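Local coordinates for protein tRNA(Ile2) 2-agmatinylcytidine synthetase TiaS (Archaeoglobus fulgidus, PDB 5XOB) that catalyses the ATP-dependent transfer of agmatine to the wobble cytidine C34 of an isoleucine tRNA, changing its codon specificity from AUG to AUA, at residues L21-M26 against M240-N245. Numbering follows the deposited sequence.
Sequences LAVLAM and MIFVTN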
loop_
_atom_site.group_PDB
_atom_site.type_symbol
_atom_site.label_atom_id
_atom_site.label_comp_id
_atom_site.label_asym_id
_atom_site.label_seq_id
_atom_site.Cartn_x
_atom_site.Cartn_y
_atom_site.Cartn_z
ATOM N N LEU A 21 5.920 19.790 8.214
ATOM C CA LEU A 21 5.243 20.992 8.677
ATOM C C LEU A 21 4.441 20.745 9.949
ATOM O O LEU A 21 4.322 21.629 10.796
ATOM C CB LEU A 21 4.337 21.524 7.571
ATOM C CG LEU A 21 3.686 22.881 7.845
ATOM C CD1 LEU A 21 3.865 23.841 6.671
ATOM C CD2 LEU A 21 2.216 22.710 8.198
ATOM N N ALA A 22 3.906 19.535 10.078
ATOM C CA ALA A 22 3.147 19.142 11.260
ATOM C C ALA A 22 4.029 19.020 12.493
ATOM O O ALA A 22 3.563 19.211 13.617
ATOM C CB ALA A 22 2.435 17.824 11.007
ATOM N N VAL A 23 5.292 18.672 12.268
ATOM C CA VAL A 23 6.283 18.585 13.331
ATOM C C VAL A 23 6.673 19.967 13.798
ATOM O O VAL A 23 6.852 20.205 14.987
ATOM C CB VAL A 23 7.555 17.884 12.830
ATOM C CG1 VAL A 23 8.719 18.077 13.802
ATOM C CG2 VAL A 23 7.266 16.412 12.591
ATOM N N LEU A 24 6.844 20.864 12.842
ATOM C CA LEU A 24 7.166 22.228 13.152
ATOM C C LEU A 24 6.016 22.770 13.970
ATOM O O LEU A 24 6.227 23.319 15.047
ATOM C CB LEU A 24 7.349 23.040 11.873
ATOM C CG LEU A 24 8.458 22.557 10.926
ATOM C CD1 LEU A 24 8.427 23.336 9.616
ATOM C CD2 LEU A 24 9.829 22.648 11.584
ATOM N N ALA A 25 4.792 22.580 13.485
ATOM C CA ALA A 25 3.619 23.074 14.199
ATOM C C ALA A 25 3.607 22.520 15.607
ATOM O O ALA A 25 3.402 23.250 16.570
ATOM C CB ALA A 25 2.339 22.699 13.477
ATOM N N MET A 26 3.842 21.222 15.725
ATOM C CA MET A 26 3.884 20.592 17.036
ATOM C C MET A 26 4.908 21.285 17.945
ATOM O O MET A 26 4.586 21.635 19.080
ATOM C CB MET A 26 4.167 19.093 16.902
ATOM C CG MET A 26 2.952 18.286 16.460
ATOM S SD MET A 26 3.349 16.601 15.960
ATOM C CE MET A 26 4.159 16.041 17.459
ATOM N N MET A 240 10.464 11.863 14.206
ATOM C CA MET A 240 9.128 11.686 14.753
ATOM C C MET A 240 8.577 10.304 14.441
ATOM O O MET A 240 8.814 9.744 13.370
ATOM C CB MET A 240 8.185 12.775 14.218
ATOM C CG MET A 240 6.802 12.823 14.861
ATOM S SD MET A 240 6.794 13.093 16.649
ATOM C CE MET A 240 7.637 14.667 16.738
ATOM N N ILE A 241 7.857 9.767 15.418
ATOM C CA ILE A 241 7.139 8.519 15.288
ATOM C C ILE A 241 5.653 8.838 15.166
ATOM O O ILE A 241 5.096 9.553 16.001
ATOM C CB ILE A 241 7.377 7.624 16.516
ATOM C CG1 ILE A 241 8.801 7.058 16.462
ATOM C CG2 ILE A 241 6.349 6.500 16.576
ATOM C CD1 ILE A 241 9.198 6.237 17.670
ATOM N N PHE A 242 5.034 8.300 14.115
ATOM C CA PHE A 242 3.600 8.418 13.875
ATOM C C PHE A 242 2.947 7.055 13.957
ATOM O O PHE A 242 3.489 6.073 13.450
ATOM C CB PHE A 242 3.345 8.941 12.473
ATOM C CG PHE A 242 3.968 10.260 12.204
ATOM C CD1 PHE A 242 3.209 11.414 12.251
ATOM C CD2 PHE A 242 5.320 10.354 11.898
ATOM C CE1 PHE A 242 3.785 12.648 12.004
ATOM C CE2 PHE A 242 5.906 11.585 11.645
ATOM C CZ PHE A 242 5.135 12.734 11.696
ATOM N N VAL A 243 1.776 6.998 14.578
ATOM C CA VAL A 243 0.909 5.843 14.404
ATOM C C VAL A 243 0.211 6.042 13.058
ATOM O O VAL A 243 -0.281 7.134 12.750
ATOM C CB VAL A 243 -0.112 5.666 15.548
ATOM C CG1 VAL A 243 0.587 5.684 16.901
ATOM C CG2 VAL A 243 -1.190 6.733 15.499
ATOM N N THR A 244 0.195 4.990 12.251
ATOM C CA THR A 244 -0.201 5.102 10.851
ATOM C C THR A 244 -1.225 4.036 10.513
ATOM O O THR A 244 -1.357 3.045 11.231
ATOM C CB THR A 244 1.012 4.924 9.906
ATOM O OG1 THR A 244 1.401 3.545 9.878
ATOM C CG2 THR A 244 2.200 5.759 10.367
ATOM N N ASN A 245 -1.947 4.245 9.415
ATOM C CA ASN A 245 -2.759 3.177 8.829
ATOM C C ASN A 245 -2.035 2.477 7.672
ATOM O O ASN A 245 -2.652 1.776 6.871
ATOM C CB ASN A 245 -4.147 3.685 8.413
ATOM C CG ASN A 245 -4.099 4.676 7.275
ATOM O OD1 ASN A 245 -3.025 5.099 6.836
ATOM N ND2 ASN A 245 -5.271 5.059 6.790
#
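Met-26 and Met-240 meet tip to tip through their terminal methyls, CE of Met-26 lying 3.8 Å from CE of Met-240 and 4.0 Å from its SD. Beside this pair, Val-23 and Met-240 pass alongside each other, pointing in opposite directions. One branch of Val-23 serves twice: CG2 rests 4.1 Å from CB of Met-240 and 4.3 Å from CZ of Phe-242, approaching the phenyl ring obliquely. Turned anti to the carbonyl carbon, that CG2 branch is the one presented to the strand. Bends at chi2 and chi3 (both 59°) fold Met-240 so that its methyl swings back to the helix, while Met-26 curls only at its last torsion.

The axes of 21-26 and 240-244 run at 107° and come within 10.8 Å, the usual spacing for a helix lying on a sheet. Pro-40 of the neighbouring parallel strand 35-44 touches Met-26, Met-240 and Phe-242; on the other flank, Tyr-163 of antiparallel strand 157-163 packs against Val-23 and Phe-242. The contact packs helix 20-32 of the TCKD region onto strand 239-244 of the FLD region, part of a mixed sheet to which both regions give strands. With no hydrogen bond or salt bridge between the segments, cohesion here should come from dispersion and the burial of apolar surface, with Met-240 still partly open to solvent.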